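Long-range contacts in profilin (Schizosaccharomyces pombe, PDB 3DAV), which binds monomeric actin, restraining or promoting filament assembly according to its concentration, also binds PIP2, and is essential for cytokinesis in fission yeast: residues Gly87-Ala92 against Ser100-Thr105; Ile17-Ile22 against Ala32-Phe37; Val91-Cys96 against Asp120-Val125; Ala21-Ala26 against Leu95-Ser100; Leu12-Ile17 against Ala112-Ala117. All coordinates share one frame; numbering follows the deposited sequence.

Interaction 1: Gly87-Ala92 against Ser100-Thr105; sequences GIICVA and SHYPET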
# COMPACT_ATOMS: atom_id res chain seq x y z
N GLY A 87 -1.54 8.01 -7.19
CA GLY A 87 -1.04 6.63 -7.19
C GLY A 87 -1.12 5.95 -5.84
O GLY A 87 -1.65 6.51 -4.87
N ILE A 88 -0.59 4.73 -5.78
CA ILE A 88 -0.53 3.95 -4.54
C ILE A 88 0.87 3.38 -4.31
O ILE A 88 1.58 3.03 -5.26
CB ILE A 88 -1.53 2.75 -4.51
CG1 ILE A 88 -1.93 2.30 -5.91
CG2 ILE A 88 -2.76 3.05 -3.64
CD1 ILE A 88 -0.98 1.31 -6.49
N ILE A 89 1.23 3.30 -3.04
CA ILE A 89 2.49 2.70 -2.61
C ILE A 89 2.14 1.55 -1.66
O ILE A 89 1.45 1.75 -0.65
CB ILE A 89 3.39 3.72 -1.87
CG1 ILE A 89 3.56 5.02 -2.69
CG2 ILE A 89 4.72 3.09 -1.47
CD1 ILE A 89 4.31 4.87 -4.03
N CYS A 90 2.59 0.35 -2.02
CA CYS A 90 2.39 -0.84 -1.20
C CYS A 90 3.74 -1.39 -0.78
O CYS A 90 4.61 -1.63 -1.62
CB CYS A 90 1.62 -1.91 -1.99
SG CYS A 90 0.11 -1.30 -2.81
N VAL A 91 3.93 -1.54 0.53
CA VAL A 91 5.18 -2.08 1.07
C VAL A 91 4.91 -3.23 2.03
O VAL A 91 4.15 -3.08 2.99
CB VAL A 91 6.07 -1.01 1.75
CG1 VAL A 91 7.45 -1.59 2.08
CG2 VAL A 91 6.23 0.22 0.85
N ALA A 92 5.53 -4.37 1.77
CA ALA A 92 5.41 -5.52 2.65
C ALA A 92 6.41 -5.43 3.80
O ALA A 92 7.60 -5.16 3.58
CB ALA A 92 5.61 -6.82 1.87
N SER A 100 -0.72 2.88 0.70
CA SER A 100 -0.85 4.33 0.75
C SER A 100 -1.28 4.91 -0.59
O SER A 100 -0.58 4.76 -1.60
CB SER A 100 0.46 5.00 1.16
OG SER A 100 0.72 4.82 2.55
N HIS A 101 -2.44 5.57 -0.61
CA HIS A 101 -2.87 6.32 -1.78
C HIS A 101 -2.43 7.77 -1.63
O HIS A 101 -2.58 8.36 -0.56
CB HIS A 101 -4.38 6.27 -1.95
CG HIS A 101 -4.88 6.96 -3.18
ND1 HIS A 101 -5.16 6.29 -4.35
CD2 HIS A 101 -5.12 8.26 -3.43
CE1 HIS A 101 -5.55 7.15 -5.26
NE2 HIS A 101 -5.54 8.36 -4.73
N TYR A 102 -1.89 8.35 -2.70
CA TYR A 102 -1.50 9.76 -2.67
C TYR A 102 -2.25 10.56 -3.74
O TYR A 102 -2.51 10.05 -4.83
CB TYR A 102 0.02 9.91 -2.79
CG TYR A 102 0.63 9.45 -4.11
CD1 TYR A 102 0.71 10.31 -5.20
CD2 TYR A 102 1.15 8.16 -4.25
CE1 TYR A 102 1.28 9.90 -6.41
CE2 TYR A 102 1.73 7.74 -5.45
CZ TYR A 102 1.78 8.61 -6.52
OH TYR A 102 2.34 8.21 -7.71
N PRO A 103 -2.63 11.82 -3.41
CA PRO A 103 -3.37 12.63 -4.38
C PRO A 103 -2.47 13.37 -5.37
O PRO A 103 -1.26 13.25 -5.33
CB PRO A 103 -4.14 13.61 -3.48
CG PRO A 103 -3.25 13.81 -2.29
CD PRO A 103 -2.44 12.52 -2.13
N GLU A 104 -3.11 14.14 -6.25
CA GLU A 104 -2.44 14.90 -7.30
C GLU A 104 -1.25 15.72 -6.80
O GLU A 104 -0.22 15.78 -7.47
CB GLU A 104 -3.47 15.84 -7.96
CG GLU A 104 -3.04 16.44 -9.28
CD GLU A 104 -4.06 17.40 -9.86
OE1 GLU A 104 -5.27 17.08 -9.83
OE2 GLU A 104 -3.65 18.47 -10.35
N THR A 105 -1.41 16.34 -5.63
CA THR A 105 -0.44 17.34 -5.15
C THR A 105 0.81 16.78 -4.46
O THR A 105 1.75 17.53 -4.20
CB THR A 105 -1.12 18.40 -4.26
OG1 THR A 105 -1.76 17.76 -3.15
CG2 THR A 105 -2.16 19.17 -5.06
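A beta hairpin in the central antiparallel sheet of the profilin fold pairs G87-I89 of strand 86-92 with S100-Y102 of strand 96-102. G87 and Y102 form a hydrogen-bonded pair, as do I89 and S100; I88 and H101 lie between them as the non-hydrogen-bonded pair. Four backbone bonds join the strands. I89 N to S100 O is 2.7 Å and Y102 N to G87 O is 2.9 Å.

The Y102 ring lies flat against the G87 backbone. Its CG sits between the backbone N and the carbonyl carbon (chi1 65°), which folds the ring back over the opposing strand. G87 CA makes a CH-pi contact 3.8 Å from the ring centroid, and G87 N sits over the ring centre. G87, with no side chain, lets the ring lie this close. An alanine in place of Y102 would remove the ring and would probably leave the G87 backbone and I89 CD1 without their cover. S100 and I89 share the Y102 face, and helix 108-125 packs there. On the other face I88 CG2 reaches H101 CB at 4.0 Å, and G87 O stands 3.5 Å above the H101 ring plane, toward its rim.

Interaction 2: Ile17-Ile22 against Ala32-Phe37; sequences IDRAAI and AASAGF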
# COMPACT_ATOMS: atom_id res chain seq x y z
N ILE A 17 -0.57 11.68 2.18
CA ILE A 17 -1.24 10.44 1.84
C ILE A 17 -2.69 10.61 2.26
O ILE A 17 -2.98 10.83 3.44
CB ILE A 17 -0.54 9.24 2.52
CG1 ILE A 17 0.83 8.99 1.86
CG2 ILE A 17 -1.41 7.98 2.49
CD1 ILE A 17 1.83 8.25 2.74
N ASP A 18 -3.60 10.55 1.29
CA ASP A 18 -4.99 10.92 1.55
C ASP A 18 -5.87 9.73 1.90
O ASP A 18 -6.95 9.91 2.45
CB ASP A 18 -5.59 11.74 0.39
CG ASP A 18 -5.70 10.94 -0.91
OD1 ASP A 18 -4.92 9.99 -1.11
OD2 ASP A 18 -6.57 11.28 -1.73
N ARG A 19 -5.41 8.53 1.58
CA ARG A 19 -6.12 7.29 1.91
C ARG A 19 -5.11 6.21 2.22
O ARG A 19 -4.08 6.12 1.55
CB ARG A 19 -7.01 6.84 0.75
CG ARG A 19 -8.14 7.80 0.39
CD ARG A 19 -9.27 7.10 -0.34
NE ARG A 19 -10.54 7.78 -0.12
CZ ARG A 19 -11.73 7.20 -0.20
NH1 ARG A 19 -11.84 5.91 -0.51
NH2 ARG A 19 -12.83 7.91 0.03
N ALA A 20 -5.39 5.39 3.22
CA ALA A 20 -4.48 4.30 3.56
C ALA A 20 -5.17 3.08 4.13
O ALA A 20 -6.27 3.17 4.67
CB ALA A 20 -3.35 4.79 4.50
N ALA A 21 -4.50 1.94 4.01
CA ALA A 21 -4.90 0.72 4.68
C ALA A 21 -3.67 -0.08 5.11
O ALA A 21 -2.58 0.08 4.55
CB ALA A 21 -5.80 -0.13 3.77
N ILE A 22 -3.87 -0.91 6.13
CA ILE A 22 -2.90 -1.92 6.52
C ILE A 22 -3.60 -3.27 6.46
O ILE A 22 -4.63 -3.48 7.10
CB ILE A 22 -2.31 -1.67 7.93
CG1 ILE A 22 -1.55 -0.33 7.95
CG2 ILE A 22 -1.39 -2.83 8.34
CD1 ILE A 22 -1.20 0.17 9.33
N ALA A 32 -6.67 -2.55 9.34
CA ALA A 32 -7.07 -1.15 9.54
C ALA A 32 -7.17 -0.46 8.19
O ALA A 32 -6.41 -0.79 7.27
CB ALA A 32 -6.08 -0.43 10.43
N ALA A 33 -8.10 0.49 8.07
CA ALA A 33 -8.29 1.26 6.84
C ALA A 33 -8.95 2.60 7.12
O ALA A 33 -9.78 2.72 8.02
CB ALA A 33 -9.10 0.46 5.81
N SER A 34 -8.58 3.61 6.34
CA SER A 34 -9.19 4.93 6.44
C SER A 34 -10.61 4.87 5.88
O SER A 34 -10.91 4.01 5.06
CB SER A 34 -8.37 5.96 5.67
OG SER A 34 -8.32 5.61 4.30
N ALA A 35 -11.45 5.81 6.29
CA ALA A 35 -12.87 5.79 5.95
C ALA A 35 -13.16 5.79 4.46
O ALA A 35 -12.68 6.64 3.72
CB ALA A 35 -13.58 6.97 6.62
N GLY A 36 -13.94 4.80 4.01
CA GLY A 36 -14.40 4.73 2.63
C GLY A 36 -13.39 4.12 1.66
O GLY A 36 -13.63 4.08 0.46
N PHE A 37 -12.26 3.67 2.20
CA PHE A 37 -11.22 3.02 1.43
C PHE A 37 -11.33 1.53 1.71
O PHE A 37 -10.67 0.99 2.60
CB PHE A 37 -9.84 3.56 1.85
CG PHE A 37 -8.71 3.21 0.92
CD1 PHE A 37 -7.51 2.70 1.43
CD2 PHE A 37 -8.82 3.42 -0.46
CE1 PHE A 37 -6.45 2.39 0.58
CE2 PHE A 37 -7.76 3.11 -1.32
CZ PHE A 37 -6.57 2.59 -0.80
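The edge hairpin of the profilin sheet, strands 19-24 and 30-33, brings I17-I22 against A32-F37. I22 pairs with A32 through two backbone bonds, and A21 sits opposite A33 as a non-hydrogen-bonded pair with their CB atoms 3.9 Å apart. S34 carries the pairing one step further. Its N donates to A20 O at 2.9 Å with an N-H...O angle of 169°. Its OG, staggered between its own N and C (chi1 61°), accepts from A20 N at 3.1 Å.

Beyond S34 the chain makes a type II turn to F37, with G36 at positive phi. This turn brings the F37 ring back to strand 19-24. R19 CB lies over the centre of one ring face, 4.0 Å from the centroid, in a CH-pi contact. R19 CD touches F37 CD2 at 3.7 Å, while A21 N meets the ring edge in its plane. The guanidinium stands nearly upright to the ring, 84° between planes, so it does not stack. R19 NH1 instead gives a weak bond to G36 O, 2.7 Å but bent. The buried polar backbone of A20 is thus served at both N and O by S34, while the partly exposed R19 spends its aliphatic stem on F37 and its charged end gives the turn only a weak bond.

Interaction 3: Val91-Cys96 against Asp120-Val125; sequences VATKLC and DYLVGV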
# COMPACT_ATOMS: atom_id res chain seq x y z
N VAL A 91 3.93 -1.54 0.53
CA VAL A 91 5.18 -2.08 1.07
C VAL A 91 4.91 -3.23 2.03
O VAL A 91 4.15 -3.08 2.99
CB VAL A 91 6.07 -1.01 1.75
CG1 VAL A 91 7.45 -1.59 2.08
CG2 VAL A 91 6.23 0.22 0.85
N ALA A 92 5.53 -4.37 1.77
CA ALA A 92 5.41 -5.52 2.65
C ALA A 92 6.41 -5.43 3.80
O ALA A 92 7.60 -5.16 3.58
CB ALA A 92 5.61 -6.82 1.87
N THR A 93 5.91 -5.63 5.01
CA THR A 93 6.77 -5.83 6.18
C THR A 93 6.81 -7.34 6.39
O THR A 93 6.50 -8.10 5.47
CB THR A 93 6.25 -5.10 7.44
OG1 THR A 93 5.00 -5.65 7.85
CG2 THR A 93 6.08 -3.61 7.16
N LYS A 94 7.20 -7.78 7.59
CA LYS A 94 7.22 -9.21 7.88
C LYS A 94 5.79 -9.75 7.98
O LYS A 94 5.48 -10.80 7.42
CB LYS A 94 8.00 -9.50 9.17
CG LYS A 94 8.30 -10.98 9.41
CD LYS A 94 9.00 -11.22 10.75
CE LYS A 94 8.04 -11.06 11.92
NZ LYS A 94 8.66 -11.50 13.20
N LEU A 95 4.93 -9.00 8.67
CA LEU A 95 3.57 -9.47 8.94
C LEU A 95 2.45 -8.75 8.20
O LEU A 95 1.32 -9.25 8.13
CB LEU A 95 3.29 -9.42 10.45
CG LEU A 95 4.17 -10.33 11.32
CD1 LEU A 95 3.64 -10.39 12.74
CD2 LEU A 95 4.27 -11.74 10.71
N CYS A 96 2.74 -7.58 7.63
CA CYS A 96 1.68 -6.77 7.02
C CYS A 96 2.08 -6.14 5.69
O CYS A 96 3.23 -6.24 5.25
CB CYS A 96 1.20 -5.69 8.00
SG CYS A 96 2.26 -4.22 8.05
N ASP A 120 10.08 -0.05 7.25
CA ASP A 120 11.34 -0.42 7.92
C ASP A 120 11.23 -0.32 9.43
O ASP A 120 11.75 -1.17 10.16
CB ASP A 120 12.50 0.46 7.45
CG ASP A 120 12.95 0.13 6.03
OD1 ASP A 120 13.03 -1.06 5.69
OD2 ASP A 120 13.23 1.07 5.26
N TYR A 121 10.54 0.73 9.89
CA TYR A 121 10.24 0.92 11.30
C TYR A 121 9.51 -0.31 11.84
O TYR A 121 9.94 -0.92 12.81
CB TYR A 121 9.37 2.17 11.47
CG TYR A 121 8.87 2.42 12.88
CD1 TYR A 121 9.60 3.21 13.77
CD2 TYR A 121 7.66 1.89 13.32
CE1 TYR A 121 9.15 3.45 15.06
CE2 TYR A 121 7.19 2.12 14.61
CZ TYR A 121 7.94 2.90 15.47
OH TYR A 121 7.49 3.14 16.74
N LEU A 122 8.42 -0.67 11.17
CA LEU A 122 7.65 -1.86 11.54
C LEU A 122 8.49 -3.15 11.48
O LEU A 122 8.37 -3.99 12.37
CB LEU A 122 6.37 -1.96 10.71
CG LEU A 122 5.25 -0.99 11.13
CD1 LEU A 122 4.15 -0.89 10.09
CD2 LEU A 122 4.68 -1.41 12.48
N VAL A 123 9.35 -3.28 10.47
CA VAL A 123 10.28 -4.43 10.41
C VAL A 123 11.22 -4.44 11.62
O VAL A 123 11.40 -5.47 12.27
CB VAL A 123 11.11 -4.49 9.09
CG1 VAL A 123 12.20 -5.57 9.17
CG2 VAL A 123 10.21 -4.77 7.89
N GLY A 124 11.77 -3.26 11.94
CA GLY A 124 12.62 -3.08 13.11
C GLY A 124 11.97 -3.49 14.41
O GLY A 124 12.62 -4.10 15.26
N VAL A 125 10.69 -3.17 14.56
CA VAL A 125 9.91 -3.52 15.75
C VAL A 125 9.53 -5.01 15.76
O VAL A 125 9.30 -5.60 16.82
CB VAL A 125 8.65 -2.60 15.90
CG1 VAL A 125 7.89 -2.87 17.20
CG2 VAL A 125 9.04 -1.13 15.83
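T93 packs against L122 and V123 where the turn between strands 86-92 and 96-102 meets the last turns of helix 108-125. The closer, buried part is T93 CG2 against L122 CB at 3.9 Å. With chi1 at 65°, T93 OG1 points back over both backbone neighbours of its CA, which turns the hydroxyl into its own loop and presents the methyl to the helix. There OG1 accepts from C96 N at 3.0 Å, an ST motif, and T93 N donates to C96 O at 2.8 Å. Deeper in, C96 SG approaches L122 CD1 at 4.3 Å. L122 also packs on W3 and Y6 of helix 3-12, so it joins this turn to both terminal helices on one face of the profilin sheet.

The outer side is open to solvent, with V123 and K94 both exposed. V123 lays CG2 at 4.0 Å from both CA and CB of T93. The same methyl is 4.3 Å from K94 N. The K94 chain leads past the helix, and its NZ makes a weak bond to G126 O near the C-terminus.

A valine at T93 would lack the hydroxyl and is likely to leave C96 N without this acceptor. The two branches of T93 divide the work: the oxygen shapes the loop from within, and the carbon branch meets the helix through carbon-to-carbon contacts.

Interaction 4: Ala21-Ala26 against Leu95-Ser100; sequences AIVSRA and LCILVS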
# COMPACT_ATOMS: atom_id res chain seq x y z
N ALA A 21 -4.50 1.94 4.01
CA ALA A 21 -4.90 0.72 4.68
C ALA A 21 -3.67 -0.08 5.11
O ALA A 21 -2.58 0.08 4.55
CB ALA A 21 -5.80 -0.13 3.77
N ILE A 22 -3.87 -0.91 6.13
CA ILE A 22 -2.90 -1.92 6.52
C ILE A 22 -3.60 -3.27 6.46
O ILE A 22 -4.63 -3.48 7.10
CB ILE A 22 -2.31 -1.67 7.93
CG1 ILE A 22 -1.55 -0.33 7.95
CG2 ILE A 22 -1.39 -2.83 8.34
CD1 ILE A 22 -1.20 0.17 9.33
N VAL A 23 -3.03 -4.18 5.67
CA VAL A 23 -3.62 -5.48 5.46
C VAL A 23 -2.62 -6.58 5.82
O VAL A 23 -1.40 -6.39 5.73
CB VAL A 23 -4.15 -5.66 4.01
CG1 VAL A 23 -4.86 -4.39 3.53
CG2 VAL A 23 -3.04 -6.04 3.04
N SER A 24 -3.14 -7.74 6.22
CA SER A 24 -2.30 -8.90 6.48
C SER A 24 -1.43 -9.19 5.27
O SER A 24 -1.84 -8.97 4.13
CB SER A 24 -3.16 -10.12 6.80
OG SER A 24 -2.35 -11.27 6.99
N ARG A 25 -0.22 -9.70 5.52
CA ARG A 25 0.75 -9.97 4.46
C ARG A 25 0.32 -11.16 3.62
O ARG A 25 0.66 -11.26 2.44
CB ARG A 25 2.13 -10.23 5.07
CG ARG A 25 3.29 -9.63 4.28
CD ARG A 25 3.83 -10.59 3.26
NE ARG A 25 5.06 -10.10 2.64
CZ ARG A 25 5.70 -10.70 1.64
NH1 ARG A 25 5.23 -11.83 1.12
NH2 ARG A 25 6.82 -10.17 1.15
N ALA A 26 -0.44 -12.06 4.24
CA ALA A 26 -0.98 -13.22 3.53
C ALA A 26 -2.20 -12.86 2.68
O ALA A 26 -2.63 -13.65 1.84
CB ALA A 26 -1.31 -14.33 4.51
N LEU A 95 4.93 -9.00 8.67
CA LEU A 95 3.57 -9.47 8.94
C LEU A 95 2.45 -8.75 8.20
O LEU A 95 1.32 -9.25 8.13
CB LEU A 95 3.29 -9.42 10.45
CG LEU A 95 4.17 -10.33 11.32
CD1 LEU A 95 3.64 -10.39 12.74
CD2 LEU A 95 4.27 -11.74 10.71
N CYS A 96 2.74 -7.58 7.63
CA CYS A 96 1.68 -6.77 7.02
C CYS A 96 2.08 -6.14 5.69
O CYS A 96 3.23 -6.24 5.25
CB CYS A 96 1.20 -5.69 8.00
SG CYS A 96 2.26 -4.22 8.05
N ILE A 97 1.09 -5.53 5.04
CA ILE A 97 1.29 -4.75 3.84
C ILE A 97 0.67 -3.38 4.11
O ILE A 97 -0.53 -3.28 4.41
CB ILE A 97 0.58 -5.38 2.60
CG1 ILE A 97 1.17 -6.75 2.25
CG2 ILE A 97 0.63 -4.43 1.39
CD1 ILE A 97 0.26 -7.63 1.40
N LEU A 98 1.49 -2.34 4.00
CA LEU A 98 1.02 -0.96 4.06
C LEU A 98 0.57 -0.53 2.67
O LEU A 98 1.30 -0.72 1.69
CB LEU A 98 2.13 -0.02 4.56
CG LEU A 98 2.85 -0.31 5.88
CD1 LEU A 98 3.93 0.74 6.12
CD2 LEU A 98 1.90 -0.39 7.08
N VAL A 99 -0.63 0.04 2.58
CA VAL A 99 -1.18 0.56 1.34
C VAL A 99 -1.41 2.07 1.50
O VAL A 99 -2.19 2.50 2.36
CB VAL A 99 -2.51 -0.15 0.95
CG1 VAL A 99 -3.09 0.41 -0.35
CG2 VAL A 99 -2.31 -1.67 0.84
N SER A 100 -0.72 2.88 0.70
CA SER A 100 -0.85 4.33 0.75
C SER A 100 -1.28 4.91 -0.59
O SER A 100 -0.58 4.76 -1.60
CB SER A 100 0.46 5.00 1.16
OG SER A 100 0.72 4.82 2.55
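V23 and I97 cross on one face of the paired strands, with V23 CG2 3.7 Å from I97 CB. V23 CG1 lies beside the backbone N (chi1 -42°), and this turns the other methyl, CG2, to the neighbouring strand. I97 has CG1 anti to its carbonyl carbon and carries CD1 along the end of the strand 19-24, where it lies 3.7 Å from S24 O and close to R25 O. A21 and V99 share this face, CB to CB at 4.3 Å.

On the opposite face I22 and L98 run side by side and point the same way. L98 CD2 rests on I22 CG1 at 3.6 Å, and I22 CG2 meets CB of C96. Helices 3-12 and 108-125 cover this face.

These are neighbouring antiparallel strands, 19-24 and 96-102, second and third from the 30-33 edge of the profilin sheet. A21-V99 and V23-I97 are hydrogen-bonded pairs; I97 N to V23 O is 2.7 Å. Past V23 the S24 and C96 side chains diverge. R25 N still reaches L95 O at 3.1 Å, but from above the carbonyl plane. The R25 chain bends at chi2 (-91°), lays CG 3.5 Å from C96 O, and sends NH1 off to Q52 OE1.

Interaction 5: Leu12-Ile17 against Ala112-Ala117; sequences LGTGKI and AKITEA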
# COMPACT_ATOMS: atom_id res chain seq x y z
N LEU A 12 -1.93 9.09 7.13
CA LEU A 12 -2.80 10.25 6.84
C LEU A 12 -2.30 11.53 7.50
O LEU A 12 -2.40 12.61 6.92
CB LEU A 12 -4.25 9.99 7.28
CG LEU A 12 -5.07 8.85 6.66
CD1 LEU A 12 -6.53 9.00 7.04
CD2 LEU A 12 -4.93 8.82 5.15
N GLY A 13 -1.72 11.39 8.70
CA GLY A 13 -1.24 12.53 9.46
C GLY A 13 -0.06 13.28 8.86
O GLY A 13 0.30 14.36 9.35
N THR A 14 0.54 12.72 7.82
CA THR A 14 1.65 13.37 7.11
C THR A 14 1.16 14.51 6.21
O THR A 14 1.94 15.40 5.86
CB THR A 14 2.43 12.38 6.21
OG1 THR A 14 1.57 11.86 5.19
CG2 THR A 14 3.00 11.23 7.03
N GLY A 15 -0.11 14.48 5.83
CA GLY A 15 -0.66 15.45 4.88
C GLY A 15 -0.36 15.13 3.42
O GLY A 15 -0.73 15.89 2.52
N LYS A 16 0.31 14.00 3.18
CA LYS A 16 0.78 13.65 1.83
C LYS A 16 0.12 12.39 1.29
O LYS A 16 0.24 12.06 0.10
CB LYS A 16 2.30 13.52 1.82
CG LYS A 16 3.07 14.82 2.06
CD LYS A 16 2.77 15.87 0.98
CE LYS A 16 3.45 17.21 1.28
NZ LYS A 16 2.82 18.35 0.54
N ILE A 17 -0.57 11.68 2.18
CA ILE A 17 -1.24 10.44 1.84
C ILE A 17 -2.69 10.61 2.26
O ILE A 17 -2.98 10.83 3.44
CB ILE A 17 -0.54 9.24 2.52
CG1 ILE A 17 0.83 8.99 1.86
CG2 ILE A 17 -1.41 7.98 2.49
CD1 ILE A 17 1.83 8.25 2.74
N ALA A 112 6.29 7.35 -1.50
CA ALA A 112 7.14 6.16 -1.41
C ALA A 112 8.02 6.23 -0.18
O ALA A 112 8.02 5.30 0.64
CB ALA A 112 7.98 6.01 -2.67
N LYS A 113 8.76 7.33 -0.05
CA LYS A 113 9.66 7.59 1.07
C LYS A 113 9.01 7.38 2.44
O LYS A 113 9.54 6.66 3.29
CB LYS A 113 10.24 9.01 0.95
CG LYS A 113 10.76 9.61 2.26
CD LYS A 113 12.24 9.32 2.48
CE LYS A 113 13.11 10.33 1.76
NZ LYS A 113 14.52 9.87 1.79
N ILE A 114 7.84 8.00 2.63
CA ILE A 114 7.11 7.92 3.90
C ILE A 114 6.69 6.49 4.24
O ILE A 114 6.98 6.01 5.34
CB ILE A 114 5.89 8.87 3.92
CG1 ILE A 114 6.36 10.33 3.88
CG2 ILE A 114 5.02 8.60 5.15
CD1 ILE A 114 5.27 11.35 3.50
N THR A 115 6.03 5.81 3.30
CA THR A 115 5.55 4.45 3.59
C THR A 115 6.65 3.37 3.57
O THR A 115 6.56 2.40 4.31
CB THR A 115 4.23 4.06 2.82
OG1 THR A 115 4.27 2.69 2.38
CG2 THR A 115 3.97 4.96 1.65
N GLU A 116 7.71 3.57 2.78
CA GLU A 116 8.91 2.72 2.91
C GLU A 116 9.49 2.86 4.32
O GLU A 116 9.89 1.86 4.93
CB GLU A 116 9.98 3.05 1.85
CG GLU A 116 9.64 2.67 0.39
CD GLU A 116 9.68 1.16 0.09
OE1 GLU A 116 10.12 0.38 0.94
OE2 GLU A 116 9.27 0.76 -1.02
N ALA A 117 9.53 4.09 4.83
CA ALA A 117 10.09 4.38 6.16
C ALA A 117 9.27 3.74 7.28
O ALA A 117 9.82 3.08 8.16
CB ALA A 117 10.24 5.88 6.37
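I114 meets T14, K16 and I17 through apolar contacts, which account for the joining of the two segments. T14 and I114 reach toward each other tip to tip, T14 CG2 to I114 CG2 at 3.8 Å. The second branch of I114 ends in CD1, 4.0 Å from K16 CB, so the isoleucine touches the loop with both arms. Its CG2 stands anti to the backbone N and its CG1 anti to the carbonyl carbon (chi1 -66°), which spreads the CG2 methyl and the CG1-CD1 arm across the loop. I17 slides past I114 in the opposite direction, I17 CD1 lying 4.0 Å from I114 CG2. The same I17 methyl touches T115 CG2 at 4.1 Å, with the two side chains nearly at right angles. I17 is the buried end of the contact, and its packing extends to L11 and S100. T14 and K16 form the partly exposed end.

The loop leads from helix 3-12 to strand 19-24 and packs on helix 108-125, so the two terminal helices of profilin are tied together on one face of the sheet.

Polar bonds act inside the loop. T14 OG1 accepts from K16 N at 3.2 Å, an ST turn, and is also hydrogen-bonded to L11 O. L12 to G15 is a type I turn, closed by G15 N to L12 O at 3.2 Å, and G15 takes positive phi as the chain leaves the helix. A chi1 of 63° thereby keeps the T14 hydroxyl folded onto its own loop, while CG2 points to I114. K16 contributes only its CB here; its chain bends at chi2 and carries NZ away from the helix.

Overall arrangement
Interactions 2, 4 and 1 follow one another across the antiparallel sheet: 30-33 pairs with 19-24, 19-24 with 96-102, and 96-102 with 86-92. Interactions 1 and 4 share strand 96-102 and have centres about 13 Å apart. Interactions 2 and 4 share strand 19-24, about 11 Å apart. Interactions 3 and 5 instead set helix 108-125 against loops at two places, centres about 15 Å apart. Along the chain, interaction 5 encloses interactions 1, 2 and 4, linking the N-terminal loop to the C-terminal helix. Strand 96-102, which follows 86-92 in sequence, also pairs with the early strand 19-24, so both ends of the chain meet in one compact profilin domain.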